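Local atomic coordinates of ATP phosphoribosyltransferase regulatory subunit (Lactococcus lactis, PDB entry 1Z7M), a protein that is required for the first step of histidine biosynthesis and may allow feedback regulation of ATP phosphoribosyltransferase by histidine. Residues B[254-259]-B[272-277]; B[181-186]-B[285-290]; B[225-230]-B[242-247]. All coordinates share one frame; numbering follows the deposited sequence.

Contacts 1 and 2 meet the same mixed sheet, and strand 175-181, whose last residue opens contact 2, lies between strands 272-274 and 288-294. Contact 1 is fully buried and wholly apolar across its two segments. Contact 2 is partly buried and mainly polar, with a helix cap and two hydrogen bonds. The two touch through Phe184, which packs on Leu276 and Ser255. Contact 3 lies farther out, about 26 Å from the centre of the chain to its own centre, and joins two helices away from the sheet. Its cross-contacts are aliphatic, while Glu230 pairs its charge with Arg239, outside the two segments. Val244 packs on Phe256 and Leu276, linking contact 3 to contact 1.

Contact 1. Residues B[254-259]-B[272-277]; sequences SSFDQL and IIIDLG
Leu259 and Ile274 meet where helix 250-267 lies against strand 272-274. The contact is apolar throughout, and no hydrogen bond crosses it. Leu259 CD1 reaches Ile274 CG2 at 3.7 Å, and the two side chains cross obliquely. The CD1 methyl of Ile274 goes deeper, to 3.8 Å from Leu259 C. Ile274 thus meets Leu259 with two methyls, CG2 against the Leu259 side chain, CD1 against its carbonyl group and CB.

The same Leu259 CD1 also touches Leu276 CD2, at 3.8 Å. One methyl of Leu259 thus touches both Ile274 and Leu276. Both Leu276 methyls meet the Phe256 ring at CD1; Leu276 CD1 is the nearer, at 3.8 Å from Phe256 CD1. The side chains of Phe256 and Leu276 cross at about a right angle. The CG of Phe256 is anti to the backbone N (chi1 172°), beside the carbonyl carbon, and the ring built on it meets Leu276 although the CB does not point at the strand. Ile274 CG2 is a more distant neighbour of the ring, 4.4 Å from Phe256 CE1.

One side-chain hydrogen bond lies within 272-277. Asp275 points away from the helix, and its OD1 accepts from Gly277 N at 2.7 Å. This is an Asx turn, and OD1 is met nearly along its C-O axis.

All four residues that touch are buried. Backbone bonds of Ile273 and Asp275 with Ile179 join this segment to strand 175-181, and Ile274 O accepts from Asn235 ND2. Leu237, Leu240 and Glu241 of helix 237-246 lie against Phe256, and Phe184 of helix 182-191 packs on Leu276. Helix 250-267 thus packs on strand 272-274, an outermost strand of the mixed sheet within this chain, with helices 237-246 and 182-191 alongside.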
loop_
_atom_site.group_PDB
_atom_site.type_symbol
_atom_site.label_atom_id
_atom_site.label_comp_id
_atom_site.label_asym_id
_atom_site.label_seq_id
_atom_site.Cartn_x
_atom_site.Cartn_y
_atom_site.Cartn_z
ATOM N N SER B 254 -23.346 -21.836 41.148
ATOM C CA SER B 254 -24.343 -21.472 40.145
ATOM C C SER B 254 -23.861 -21.753 38.714
ATOM O O SER B 254 -24.553 -22.408 37.935
ATOM C CB SER B 254 -24.689 -19.986 40.285
ATOM O OG SER B 254 -25.255 -19.464 39.095
ATOM N N SER B 255 -22.673 -21.246 38.388
ATOM C CA SER B 255 -22.076 -21.409 37.065
ATOM C C SER B 255 -21.747 -22.847 36.726
ATOM O O SER B 255 -21.865 -23.247 35.565
ATOM C CB SER B 255 -20.806 -20.564 36.942
ATOM O OG SER B 255 -21.122 -19.183 36.965
ATOM N N PHE B 256 -21.327 -23.616 37.732
ATOM C CA PHE B 256 -20.989 -25.026 37.541
ATOM C C PHE B 256 -22.237 -25.871 37.333
ATOM O O PHE B 256 -22.197 -26.898 36.658
ATOM C CB PHE B 256 -20.254 -25.587 38.739
ATOM C CG PHE B 256 -20.070 -27.063 38.665
ATOM C CD1 PHE B 256 -18.972 -27.609 38.009
ATOM C CD2 PHE B 256 -21.029 -27.919 39.195
ATOM C CE1 PHE B 256 -18.835 -28.985 37.882
ATOM C CE2 PHE B 256 -20.899 -29.291 39.071
ATOM C CZ PHE B 256 -19.799 -29.825 38.413
ATOM N N ASP B 257 -23.336 -25.457 37.960
ATOM C CA ASP B 257 -24.609 -26.155 37.815
ATOM C C ASP B 257 -25.094 -26.034 36.378
ATOM O O ASP B 257 -25.566 -27.007 35.800
ATOM C CB ASP B 257 -25.672 -25.563 38.741
ATOM C CG ASP B 257 -25.671 -26.203 40.122
ATOM O OD1 ASP B 257 -25.148 -27.343 40.266
ATOM O OD2 ASP B 257 -26.215 -25.566 41.054
ATOM N N GLN B 258 -24.990 -24.831 35.813
ATOM C CA GLN B 258 -25.406 -24.592 34.436
ATOM C C GLN B 258 -24.659 -25.527 33.478
ATOM O O GLN B 258 -25.262 -26.146 32.601
ATOM C CB GLN B 258 -25.149 -23.136 34.053
ATOM C CG GLN B 258 -25.659 -22.784 32.671
ATOM C CD GLN B 258 -27.169 -22.818 32.568
ATOM O OE1 GLN B 258 -27.852 -21.940 33.080
ATOM N NE2 GLN B 258 -27.698 -23.838 31.905
ATOM N N LEU B 259 -23.346 -25.629 33.647
ATOM C CA LEU B 259 -22.548 -26.506 32.798
ATOM C C LEU B 259 -23.019 -27.941 32.990
ATOM O O LEU B 259 -23.165 -28.690 32.032
ATOM C CB LEU B 259 -21.059 -26.406 33.160
ATOM C CG LEU B 259 -20.423 -25.022 33.030
ATOM C CD1 LEU B 259 -19.021 -25.050 33.586
ATOM C CD2 LEU B 259 -20.430 -24.586 31.582
ATOM N N ILE B 272 -20.120 -35.020 27.125
ATOM C CA ILE B 272 -19.543 -33.691 27.250
ATOM C C ILE B 272 -18.522 -33.665 28.382
ATOM O O ILE B 272 -18.606 -34.438 29.336
ATOM C CB ILE B 272 -20.632 -32.634 27.538
ATOM C CG1 ILE B 272 -21.693 -32.679 26.446
ATOM C CG2 ILE B 272 -20.016 -31.256 27.627
ATOM C CD1 ILE B 272 -21.126 -32.604 25.062
ATOM N N ILE B 273 -17.555 -32.770 28.270
ATOM C CA ILE B 273 -16.537 -32.645 29.288
ATOM C C ILE B 273 -16.536 -31.228 29.845
ATOM O O ILE B 273 -16.562 -30.250 29.103
ATOM C CB ILE B 273 -15.187 -33.011 28.707
ATOM C CG1 ILE B 273 -15.194 -34.495 28.374
ATOM C CG2 ILE B 273 -14.100 -32.698 29.674
ATOM C CD1 ILE B 273 -14.031 -34.933 27.527
ATOM N N ILE B 274 -16.538 -31.121 31.164
ATOM C CA ILE B 274 -16.552 -29.816 31.790
ATOM C C ILE B 274 -15.146 -29.410 32.207
ATOM O O ILE B 274 -14.465 -30.139 32.936
ATOM C CB ILE B 274 -17.509 -29.803 33.013
ATOM C CG1 ILE B 274 -18.931 -30.159 32.556
ATOM C CG2 ILE B 274 -17.478 -28.430 33.684
ATOM C CD1 ILE B 274 -19.993 -30.179 33.648
ATOM N N ASP B 275 -14.703 -28.259 31.707
ATOM C CA ASP B 275 -13.381 -27.751 32.041
ATOM C C ASP B 275 -13.528 -26.443 32.800
ATOM O O ASP B 275 -13.836 -25.402 32.222
ATOM C CB ASP B 275 -12.543 -27.504 30.789
ATOM C CG ASP B 275 -11.061 -27.376 31.106
ATOM O OD1 ASP B 275 -10.726 -26.843 32.191
ATOM O OD2 ASP B 275 -10.231 -27.805 30.271
ATOM N N LEU B 276 -13.318 -26.497 34.106
ATOM C CA LEU B 276 -13.432 -25.300 34.919
ATOM C C LEU B 276 -12.121 -24.525 34.876
ATOM O O LEU B 276 -11.983 -23.484 35.508
ATOM C CB LEU B 276 -13.777 -25.684 36.358
ATOM C CG LEU B 276 -15.148 -26.327 36.563
ATOM C CD1 LEU B 276 -15.301 -26.794 38.001
ATOM C CD2 LEU B 276 -16.218 -25.322 36.205
ATOM N N GLY B 277 -11.155 -25.045 34.127
ATOM C CA GLY B 277 -9.875 -24.376 34.023
ATOM C C GLY B 277 -9.702 -23.724 32.670
ATOM O O GLY B 277 -8.608 -23.309 32.307
#

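Contact 2. Residues B[181-186]-B[285-290]; sequences SAKFFQ and YTDLMF
Ser181 and Asp287 face each other where strand 175-181 gives way to helix 182-191. Ser181 is the N-cap of that helix. It also forms an antiparallel, non-hydrogen-bonded pair with Leu288 in the mixed sheet of this class-II aminoacyl-tRNA synthetase relative.

The hydroxyl of Ser181 both gives and accepts. OG accepts from Phe184 N at 3.2 Å, the capping bond, and donates to Asp287 OD1 at 3.0 Å. With OG anti to the backbone N (chi1 177°), beside the carbonyl carbon, the hydroxyl can make both bonds. It meets Asp287 OD1 from above the carboxylate plane, 47° out of it. Asp287 therefore acts as a second shell to the cap, holding the hydroxyl that takes up a helix N-H.

The first N-H of the helix is met by the backbone. Ala182 N donates to Asp287 O at 2.7 Å, with an N-H...O angle of 166°. One aspartate thus accepts through both its carboxylate and its carbonyl. The aliphatic part of Lys183 (CB, CG and CD) runs beside Asp287 OD2, but its ammonium is not in contact: Lys183 NZ is 5.6 Å from Asp287 OD2. The opposite charges may still attract at this range.

Ala182 CB and Met289 SD are 4.5 Å apart; Met289 CE also lies near the backbone of Ser181. Met289 packs on Met278 and Pro280 as well. Backbone bonds join Met289 to Gly180, and Thr286 and Leu288 to Arg306, so the segment connects strand 175-181 with strand 302-306. The Ala182 methyl points toward 285-290 and lies against the carbonyl oxygens of Tyr285 and Thr286, CB being 3.4 Å from Tyr285 O.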
loop_
_atom_site.group_PDB
_atom_site.type_symbol
_atom_site.label_atom_id
_atom_site.label_comp_id
_atom_site.label_asym_id
_atom_site.label_seq_id
_atom_site.Cartn_x
_atom_site.Cartn_y
_atom_site.Cartn_z
ATOM N N SER B 181 -17.232 -21.893 31.517
ATOM C CA SER B 181 -17.932 -20.668 31.869
ATOM C C SER B 181 -17.016 -19.479 32.163
ATOM O O SER B 181 -16.178 -19.537 33.059
ATOM C CB SER B 181 -18.813 -20.930 33.078
ATOM O OG SER B 181 -19.458 -19.741 33.488
ATOM N N ALA B 182 -17.187 -18.402 31.399
ATOM C CA ALA B 182 -16.387 -17.205 31.586
ATOM C C ALA B 182 -16.741 -16.647 32.950
ATOM O O ALA B 182 -15.896 -16.111 33.660
ATOM C CB ALA B 182 -16.710 -16.187 30.508
ATOM N N LYS B 183 -18.006 -16.793 33.316
ATOM C CA LYS B 183 -18.504 -16.300 34.591
ATOM C C LYS B 183 -17.852 -17.006 35.785
ATOM O O LYS B 183 -17.578 -16.383 36.809
ATOM C CB LYS B 183 -20.019 -16.472 34.631
ATOM C CG LYS B 183 -20.766 -15.382 35.378
ATOM C CD LYS B 183 -22.279 -15.593 35.265
ATOM C CE LYS B 183 -23.088 -14.654 36.173
ATOM N NZ LYS B 183 -22.796 -14.835 37.642
ATOM N N PHE B 184 -17.617 -18.305 35.660
ATOM C CA PHE B 184 -16.977 -19.072 36.717
ATOM C C PHE B 184 -15.502 -18.672 36.690
ATOM O O PHE B 184 -14.887 -18.479 37.739
ATOM C CB PHE B 184 -17.138 -20.566 36.440
ATOM C CG PHE B 184 -16.410 -21.471 37.416
ATOM C CD1 PHE B 184 -17.113 -22.160 38.404
ATOM C CD2 PHE B 184 -15.029 -21.664 37.324
ATOM C CE1 PHE B 184 -16.454 -23.022 39.275
ATOM C CE2 PHE B 184 -14.363 -22.524 38.196
ATOM C CZ PHE B 184 -15.073 -23.202 39.169
ATOM N N PHE B 185 -14.935 -18.546 35.490
ATOM C CA PHE B 185 -13.540 -18.148 35.355
ATOM C C PHE B 185 -13.380 -16.820 36.071
ATOM O O PHE B 185 -12.507 -16.666 36.918
ATOM C CB PHE B 185 -13.155 -17.962 33.887
ATOM C CG PHE B 185 -11.851 -17.224 33.691
ATOM C CD1 PHE B 185 -10.632 -17.872 33.880
ATOM C CD2 PHE B 185 -11.846 -15.878 33.326
ATOM C CE1 PHE B 185 -9.443 -17.197 33.706
ATOM C CE2 PHE B 185 -10.661 -15.201 33.152
ATOM C CZ PHE B 185 -9.456 -15.860 33.341
ATOM N N GLN B 186 -14.237 -15.864 35.729
ATOM C CA GLN B 186 -14.168 -14.547 36.333
ATOM C C GLN B 186 -14.312 -14.598 37.831
ATOM O O GLN B 186 -13.488 -14.037 38.557
ATOM C CB GLN B 186 -15.215 -13.619 35.728
ATOM C CG GLN B 186 -14.648 -12.776 34.598
ATOM C CD GLN B 186 -15.651 -12.539 33.488
ATOM O OE1 GLN B 186 -16.808 -12.168 33.753
ATOM N NE2 GLN B 186 -15.218 -12.743 32.229
ATOM N N TYR B 285 -16.019 -12.459 25.767
ATOM C CA TYR B 285 -16.788 -13.679 25.963
ATOM C C TYR B 285 -17.616 -13.582 27.237
ATOM O O TYR B 285 -17.079 -13.543 28.346
ATOM C CB TYR B 285 -15.865 -14.894 26.020
ATOM C CG TYR B 285 -15.647 -15.580 24.679
ATOM C CD1 TYR B 285 -15.302 -14.849 23.542
ATOM C CD2 TYR B 285 -15.731 -16.966 24.563
ATOM C CE1 TYR B 285 -15.044 -15.482 22.318
ATOM C CE2 TYR B 285 -15.471 -17.613 23.346
ATOM C CZ TYR B 285 -15.126 -16.860 22.225
ATOM O OH TYR B 285 -14.874 -17.482 21.021
ATOM N N THR B 286 -18.934 -13.555 27.046
ATOM C CA THR B 286 -19.917 -13.431 28.119
ATOM C C THR B 286 -19.940 -14.551 29.150
ATOM O O THR B 286 -19.707 -14.304 30.326
ATOM C CB THR B 286 -21.347 -13.296 27.544
ATOM O OG1 THR B 286 -21.417 -12.131 26.712
ATOM C CG2 THR B 286 -22.367 -13.176 28.664
ATOM N N ASP B 287 -20.243 -15.774 28.728
ATOM C CA ASP B 287 -20.295 -16.874 29.685
ATOM C C ASP B 287 -19.964 -18.247 29.097
ATOM O O ASP B 287 -18.856 -18.755 29.267
ATOM C CB ASP B 287 -21.673 -16.904 30.347
ATOM C CG ASP B 287 -21.721 -17.836 31.536
ATOM O OD1 ASP B 287 -21.471 -19.036 31.342
ATOM O OD2 ASP B 287 -22.005 -17.380 32.664
ATOM N N LEU B 288 -20.933 -18.863 28.428
ATOM C CA LEU B 288 -20.691 -20.169 27.831
ATOM C C LEU B 288 -19.609 -20.057 26.765
ATOM O O LEU B 288 -19.588 -19.095 25.995
ATOM C CB LEU B 288 -21.973 -20.726 27.206
ATOM C CG LEU B 288 -21.773 -21.975 26.343
ATOM C CD1 LEU B 288 -21.202 -23.121 27.183
ATOM C CD2 LEU B 288 -23.097 -22.362 25.699
ATOM N N MET B 289 -18.709 -21.039 26.750
ATOM C CA MET B 289 -17.610 -21.114 25.790
ATOM C C MET B 289 -17.232 -22.585 25.644
ATOM O O MET B 289 -17.239 -23.312 26.629
ATOM C CB MET B 289 -16.416 -20.298 26.283
ATOM C CG MET B 289 -15.891 -20.695 27.648
ATOM S SD MET B 289 -14.667 -19.529 28.299
ATOM C CE MET B 289 -14.036 -20.395 29.625
ATOM N N PHE B 290 -16.903 -23.032 24.433
ATOM C CA PHE B 290 -16.592 -24.444 24.231
ATOM C C PHE B 290 -15.571 -24.745 23.150
ATOM O O PHE B 290 -15.495 -24.041 22.156
ATOM C CB PHE B 290 -17.887 -25.175 23.914
ATOM C CG PHE B 290 -18.733 -24.467 22.903
ATOM C CD1 PHE B 290 -18.632 -24.770 21.557
ATOM C CD2 PHE B 290 -19.608 -23.460 23.293
ATOM C CE1 PHE B 290 -19.389 -24.082 20.612
ATOM C CE2 PHE B 290 -20.367 -22.768 22.356
ATOM C CZ PHE B 290 -20.255 -23.081 21.013
#

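Contact 3. Residues B[225-230]-B[242-247]; sequences RGLLKE and NLVTNT
Leu227 and Leu243 carry the contact between helices 222-231 and 237-246, which follow each other in the chain as a helical hairpin. The two helix segments run roughly antiparallel, at 148°, with their axes 9.2 Å apart at closest approach.

Leu227 CD1 lies 3.7 Å from Leu243 CB, and the same methyl comes within 4.3 Å of Val244 CG2. The other methyl, Leu227 CD2, meets Thr247 CG2 at 3.8 Å. Thr247 CG2 is anti to the carbonyl carbon, beside the backbone N, where it faces this methyl. Leu243 CD1 reaches the aliphatic part of Glu230 at CB and CG, and these side chains cross at about a right angle.

The polar groups bond within their own segment or to neighbouring residues, not across the contact. Thr247 OG1 donates to Val244 O at 2.5 Å and is also bonded to Asp249 N. An alanine in place of Thr247 would probably leave Leu227 CD2 without its methyl partner and Val244 O without this hydroxyl donor. Glu230 OE1 forms a salt bridge with Arg239.

The two segments are thus joined mainly by van der Waals contacts of aliphatic groups, while the carboxylate of Glu230 finds its charge partner on the preceding part of helix 237-246.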
loop_
_atom_site.group_PDB
_atom_site.type_symbol
_atom_site.label_atom_id
_atom_site.label_comp_id
_atom_site.label_asym_id
_atom_site.label_seq_id
_atom_site.Cartn_x
_atom_site.Cartn_y
_atom_site.Cartn_z
ATOM N N ARG B 225 -8.168 -23.387 47.692
ATOM C CA ARG B 225 -6.891 -23.992 47.368
ATOM C C ARG B 225 -7.096 -25.370 46.744
ATOM O O ARG B 225 -6.417 -25.738 45.783
ATOM C CB ARG B 225 -6.037 -24.115 48.624
ATOM C CG ARG B 225 -4.734 -24.861 48.403
ATOM C CD ARG B 225 -4.010 -25.090 49.717
ATOM N NE ARG B 225 -3.925 -23.853 50.489
ATOM C CZ ARG B 225 -4.711 -23.538 51.520
ATOM N NH1 ARG B 225 -5.655 -24.374 51.937
ATOM N NH2 ARG B 225 -4.564 -22.366 52.122
ATOM N N GLY B 226 -8.033 -26.133 47.308
ATOM C CA GLY B 226 -8.324 -27.468 46.802
ATOM C C GLY B 226 -8.841 -27.369 45.380
ATOM O O GLY B 226 -8.429 -28.114 44.504
ATOM N N LEU B 227 -9.739 -26.420 45.155
ATOM C CA LEU B 227 -10.329 -26.186 43.850
ATOM C C LEU B 227 -9.259 -25.805 42.839
ATOM O O LEU B 227 -9.053 -26.508 41.861
ATOM C CB LEU B 227 -11.353 -25.064 43.951
ATOM C CG LEU B 227 -12.227 -24.776 42.734
ATOM C CD1 LEU B 227 -12.981 -26.020 42.379
ATOM C CD2 LEU B 227 -13.197 -23.644 43.021
ATOM N N LEU B 228 -8.577 -24.689 43.069
ATOM C CA LEU B 228 -7.538 -24.239 42.150
ATOM C C LEU B 228 -6.644 -25.364 41.675
ATOM O O LEU B 228 -6.530 -25.591 40.475
ATOM C CB LEU B 228 -6.678 -23.148 42.791
ATOM C CG LEU B 228 -7.310 -21.757 42.871
ATOM C CD1 LEU B 228 -6.387 -20.831 43.602
ATOM C CD2 LEU B 228 -7.599 -21.224 41.474
ATOM N N LYS B 229 -6.012 -26.068 42.611
ATOM C CA LYS B 229 -5.108 -27.174 42.280
ATOM C C LYS B 229 -5.751 -28.239 41.390
ATOM O O LYS B 229 -5.081 -28.858 40.567
ATOM C CB LYS B 229 -4.634 -27.880 43.550
ATOM C CG LYS B 229 -3.753 -27.085 44.466
ATOM C CD LYS B 229 -3.299 -27.957 45.650
ATOM C CE LYS B 229 -2.356 -27.209 46.600
ATOM N NZ LYS B 229 -1.101 -26.738 45.918
ATOM N N GLU B 230 -7.055 -28.436 41.576
ATOM C CA GLU B 230 -7.832 -29.452 40.874
ATOM C C GLU B 230 -8.335 -29.090 39.475
ATOM O O GLU B 230 -8.131 -29.859 38.535
ATOM C CB GLU B 230 -9.024 -29.849 41.755
ATOM C CG GLU B 230 -9.513 -31.287 41.603
ATOM C CD GLU B 230 -8.524 -32.310 42.134
ATOM O OE1 GLU B 230 -8.904 -33.500 42.241
ATOM O OE2 GLU B 230 -7.369 -31.925 42.438
ATOM N N ASN B 242 -17.974 -31.514 43.947
ATOM C CA ASN B 242 -17.693 -31.447 45.378
ATOM C C ASN B 242 -16.967 -30.156 45.677
ATOM O O ASN B 242 -17.509 -29.248 46.311
ATOM C CB ASN B 242 -16.808 -32.614 45.811
ATOM C CG ASN B 242 -17.587 -33.898 45.977
ATOM O OD1 ASN B 242 -18.201 -34.394 45.030
ATOM N ND2 ASN B 242 -17.575 -34.443 47.192
ATOM N N LEU B 243 -15.727 -30.102 45.202
ATOM C CA LEU B 243 -14.846 -28.959 45.374
ATOM C C LEU B 243 -15.553 -27.630 45.192
ATOM O O LEU B 243 -15.280 -26.667 45.920
ATOM C CB LEU B 243 -13.704 -29.070 44.383
ATOM C CG LEU B 243 -12.946 -30.378 44.544
ATOM C CD1 LEU B 243 -12.248 -30.715 43.253
ATOM C CD2 LEU B 243 -11.971 -30.269 45.696
ATOM N N VAL B 244 -16.456 -27.578 44.223
ATOM C CA VAL B 244 -17.187 -26.358 43.961
ATOM C C VAL B 244 -18.111 -26.007 45.119
ATOM O O VAL B 244 -18.015 -24.913 45.671
ATOM C CB VAL B 244 -18.004 -26.465 42.653
ATOM C CG1 VAL B 244 -18.735 -25.152 42.374
ATOM C CG2 VAL B 244 -17.086 -26.792 41.504
ATOM N N THR B 245 -18.991 -26.936 45.495
ATOM C CA THR B 245 -19.939 -26.708 46.602
ATOM C C THR B 245 -19.255 -26.402 47.947
ATOM O O THR B 245 -19.773 -25.633 48.756
ATOM C CB THR B 245 -20.880 -27.921 46.806
ATOM O OG1 THR B 245 -20.092 -29.105 46.967
ATOM C CG2 THR B 245 -21.811 -28.095 45.625
ATOM N N ASN B 246 -18.095 -26.999 48.184
ATOM C CA ASN B 246 -17.385 -26.751 49.418
ATOM C C ASN B 246 -16.980 -25.304 49.535
ATOM O O ASN B 246 -16.918 -24.761 50.627
ATOM C CB ASN B 246 -16.152 -27.629 49.503
ATOM C CG ASN B 246 -16.496 -29.078 49.460
ATOM O OD1 ASN B 246 -17.657 -29.442 49.604
ATOM N ND2 ASN B 246 -15.496 -29.927 49.267
ATOM N N THR B 247 -16.690 -24.672 48.412
ATOM C CA THR B 247 -16.298 -23.269 48.441
ATOM C C THR B 247 -17.489 -22.464 48.952
ATOM O O THR B 247 -17.344 -21.330 49.398
ATOM C CB THR B 247 -15.905 -22.764 47.027
ATOM O OG1 THR B 247 -17.086 -22.654 46.218
ATOM C CG2 THR B 247 -14.901 -23.727 46.367
#